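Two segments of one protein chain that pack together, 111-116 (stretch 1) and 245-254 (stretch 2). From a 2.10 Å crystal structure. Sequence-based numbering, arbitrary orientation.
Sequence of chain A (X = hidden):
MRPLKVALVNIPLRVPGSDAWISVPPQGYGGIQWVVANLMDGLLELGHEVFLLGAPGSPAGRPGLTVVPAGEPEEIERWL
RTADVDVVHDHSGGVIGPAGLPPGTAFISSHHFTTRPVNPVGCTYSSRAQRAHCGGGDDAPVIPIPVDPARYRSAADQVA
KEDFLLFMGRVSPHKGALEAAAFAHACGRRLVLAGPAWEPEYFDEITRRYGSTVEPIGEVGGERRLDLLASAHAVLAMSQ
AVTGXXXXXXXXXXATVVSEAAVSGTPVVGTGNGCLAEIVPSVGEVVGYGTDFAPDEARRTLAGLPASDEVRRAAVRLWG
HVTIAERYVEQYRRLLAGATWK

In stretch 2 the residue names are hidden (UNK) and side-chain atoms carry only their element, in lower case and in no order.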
# COMPACT_ATOMS: atom_id res chain seq x y z
N HIS A 111 -9.41 1.90 -5.62
CA HIS A 111 -9.40 0.45 -5.58
C HIS A 111 -8.08 -0.16 -5.15
O HIS A 111 -7.06 0.01 -5.81
CB HIS A 111 -9.84 -0.13 -6.92
CG HIS A 111 -10.43 -1.50 -6.78
ND1 HIS A 111 -11.37 -1.79 -5.81
CD2 HIS A 111 -10.16 -2.67 -7.42
CE1 HIS A 111 -11.67 -3.08 -5.88
NE2 HIS A 111 -10.96 -3.63 -6.84
N HIS A 112 -8.12 -0.90 -4.05
CA HIS A 112 -6.93 -1.54 -3.50
C HIS A 112 -6.95 -3.08 -3.63
O HIS A 112 -6.23 -3.78 -2.88
CB HIS A 112 -6.77 -1.12 -2.04
CG HIS A 112 -6.69 0.38 -1.87
ND1 HIS A 112 -5.72 1.14 -2.49
CD2 HIS A 112 -7.42 1.25 -1.13
CE1 HIS A 112 -5.88 2.41 -2.18
NE2 HIS A 112 -6.89 2.51 -1.33
N PHE A 113 -7.77 -3.60 -4.54
CA PHE A 113 -7.96 -5.08 -4.58
C PHE A 113 -7.71 -5.67 -5.98
O PHE A 113 -7.85 -4.98 -6.98
CB PHE A 113 -9.34 -5.47 -4.01
CG PHE A 113 -9.50 -5.14 -2.59
CD1 PHE A 113 -9.00 -5.97 -1.61
CD2 PHE A 113 -10.13 -3.95 -2.19
CE1 PHE A 113 -9.10 -5.64 -0.25
CE2 PHE A 113 -10.27 -3.64 -0.85
CZ PHE A 113 -9.75 -4.47 0.12
N THR A 114 -7.31 -6.95 -6.03
CA THR A 114 -7.14 -7.69 -7.28
C THR A 114 -8.50 -8.01 -7.94
O THR A 114 -8.60 -8.31 -9.13
CB THR A 114 -6.37 -8.98 -7.02
OG1 THR A 114 -5.88 -9.49 -8.25
CG2 THR A 114 -7.25 -10.04 -6.34
N THR A 115 -9.55 -7.93 -7.14
CA THR A 115 -10.92 -8.27 -7.54
C THR A 115 -11.60 -7.08 -8.22
O THR A 115 -11.17 -5.93 -8.10
CB THR A 115 -11.74 -8.73 -6.29
OG1 THR A 115 -11.60 -7.77 -5.25
CG2 THR A 115 -11.24 -10.09 -5.75
N ARG A 116 -12.68 -7.32 -8.95
CA ARG A 116 -13.31 -6.20 -9.66
C ARG A 116 -14.16 -5.39 -8.68
O ARG A 116 -14.85 -5.99 -7.82
CB ARG A 116 -14.18 -6.75 -10.76
CG ARG A 116 -13.44 -7.66 -11.72
CD ARG A 116 -14.31 -7.89 -12.93
NE ARG A 116 -14.66 -6.64 -13.61
CZ ARG A 116 -15.33 -6.57 -14.76
NH1 ARG A 116 -15.77 -7.69 -15.35
NH2 ARG A 116 -15.57 -5.38 -15.33
N UNK A 245 -8.53 -17.72 -2.97
CA UNK A 245 -9.94 -17.40 -2.62
C UNK A 245 -10.47 -16.07 -3.19
O UNK A 245 -11.67 -15.90 -3.17
c UNK A 245 -9.95 -17.40 -1.09
c UNK A 245 -8.48 -17.20 -0.69
c UNK A 245 -7.65 -17.81 -1.78
N UNK A 246 -9.62 -15.17 -3.70
CA UNK A 246 -10.09 -13.97 -4.40
C UNK A 246 -10.79 -14.33 -5.71
O UNK A 246 -11.62 -13.55 -6.18
n UNK A 246 -6.27 -14.57 -6.67
c UNK A 246 -6.66 -14.20 -4.49
c UNK A 246 -4.58 -15.37 -4.99
c UNK A 246 -7.47 -13.88 -6.57
c UNK A 246 -6.37 -14.26 -3.11
c UNK A 246 -5.24 -14.87 -2.71
c UNK A 246 -4.33 -15.42 -3.64
c UNK A 246 -8.95 -12.96 -4.69
c UNK A 246 -7.74 -13.62 -5.25
c UNK A 246 -5.76 -14.77 -5.40
N UNK A 247 -10.44 -15.47 -6.32
CA UNK A 247 -10.84 -15.73 -7.71
C UNK A 247 -9.88 -15.14 -8.76
O UNK A 247 -9.49 -13.98 -8.66
N UNK A 248 -9.48 -15.94 -9.75
CA UNK A 248 -8.60 -15.52 -10.83
C UNK A 248 -7.15 -15.45 -10.41
O UNK A 248 -6.80 -15.76 -9.27
N UNK A 249 -6.30 -15.01 -11.33
CA UNK A 249 -4.88 -14.88 -11.03
C UNK A 249 -4.66 -13.64 -10.19
O UNK A 249 -5.24 -12.58 -10.46
c UNK A 249 -2.53 -14.89 -11.89
c UNK A 249 -4.20 -16.07 -13.15
c UNK A 249 -3.72 -17.40 -12.45
c UNK A 249 -4.01 -14.83 -12.28
N UNK A 250 -3.84 -13.80 -9.15
CA UNK A 250 -3.39 -12.67 -8.34
C UNK A 250 -2.69 -11.59 -9.22
O UNK A 250 -1.83 -11.89 -10.06
c UNK A 250 -2.05 -11.92 -6.31
c UNK A 250 -2.47 -9.32 -3.80
c UNK A 250 -4.07 -11.48 -4.74
c UNK A 250 -2.04 -10.19 -4.82
c UNK A 250 -3.71 -9.56 -3.24
c UNK A 250 -4.51 -10.63 -3.71
c UNK A 250 -2.49 -13.13 -7.16
n UNK A 250 -0.85 -10.22 -5.49
c UNK A 250 -2.82 -11.25 -5.31
c UNK A 250 -0.87 -11.24 -6.40
N UNK A 251 -3.06 -10.34 -9.00
CA UNK A 251 -2.46 -9.21 -9.71
C UNK A 251 -2.24 -8.10 -8.67
O UNK A 251 -3.21 -7.49 -8.21
c UNK A 251 -3.43 -8.74 -10.80
s UNK A 251 -2.96 -7.26 -11.75
N UNK A 252 -0.98 -7.88 -8.27
CA UNK A 252 -0.68 -6.96 -7.13
C UNK A 252 -1.27 -5.59 -7.48
O UNK A 252 -0.92 -5.05 -8.51
o UNK A 252 0.86 -8.11 -4.23
c UNK A 252 0.69 -6.88 -4.32
c UNK A 252 1.22 -6.17 -5.53
c UNK A 252 0.83 -6.89 -6.85
o UNK A 252 0.06 -6.24 -3.47
N UNK A 253 -2.26 -5.09 -6.73
CA UNK A 253 -2.83 -3.76 -7.11
C UNK A 253 -1.90 -2.54 -7.12
O UNK A 253 -1.88 -1.79 -8.14
c UNK A 253 -3.03 -5.73 -5.65
c UNK A 253 -4.27 -4.90 -5.53
c UNK A 253 -4.01 -3.56 -6.14
N UNK A 254 -1.14 -2.35 -6.03
CA UNK A 254 -0.34 -1.17 -5.83
C UNK A 254 0.94 -1.30 -5.01
O UNK A 254 1.85 -0.45 -5.15
O HOH W 1 -7.58 -11.66 -9.32

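Position 245 carries three carbons that close a ring onto its own backbone N, and nothing of stretch 1 lies within reach. A ring shared with the main chain means Pro 245.

Position 246 has one carbon followed by fused five- and six-membered rings holding eight carbons and one nitrogen. Its CA-to-CB bond points toward stretch 1, and CB sits 3.8 Å from CG2 of Thr 114 and 3.8 Å from CG2 of Thr 115. The indole makes it Trp 246. Its NE1 gives a weak hydrogen bond to the backbone O of position 248, 2.9 Å away, while its own backbone O lies 3.5 Å from CG2 of Thr 115.

Position 247 has no side-chain atoms. At its backbone angles a CB would be jammed against the carbonyl O of Trp 246, so the backbone itself calls for Gly 247. Stretch 1 does not impose this choice, because an ideal CB would find none of its atoms within 5.5 Å.

Position 248 is equally bare, and its phi of 78° favours the residue without a side chain, Gly 248.

Position 249 shows four carbons, forked at the first, with one arm two carbons long. Its CA-to-CB bond points away, and the side chain stays 6.9 Å or more from stretch 1. This is Ile 249; what it offers the contact is its backbone O.

Position 250 repeats the pattern of one carbon and a fused ring system with eight carbons and one nitrogen. Its CA-to-CB bond points away, yet the end of the side chain comes nearer: a six-membered-ring carbon approaches CG2 of Thr 114, whose CB lies over one face of the rings. This is Trp 250, and the carbon is CE3, 3.8 Å from CG2 of Thr 114.

Position 251 has one carbon and one sulfur, with CB 3.6 Å from OG1 of Thr 114. It is Cys 251, but the polar link is made by the main chain: N donates to OG1 of Thr 114 at 3.0 Å.

Position 252 has three carbons, the third bearing two oxygens. Its CA-to-CB bond points away from stretch 1, and the side chain makes no contact there. It is Glu 252, and NE1 of Trp 250 donates to its OE1 at 3.0 Å.

Position 253 again closes three carbons onto the backbone N, and a ring carbon packs against O of His 112 and C of Phe 113. This is Pro 253, its CG 3.5 Å from O of His 112 and 3.6 Å from C of Phe 113.

Position 254 has no side-chain atoms and makes no contact: Gly 254.

The contact turns on Thr 114, buried and with its CA-to-CB bond toward stretch 2. Its methyl meets both tryptophans, while its hydroxyl accepts from Cys 251 N and donates to a water 3.0 Å from OG1. That water in turn donates to O of Gly 247 and O of Ile 249. One small two-sided residue serves apolar and polar needs together, and a proline ring covers the backbone just before it.

Stretch 2, residues 245-254: PWGGIWCEPG
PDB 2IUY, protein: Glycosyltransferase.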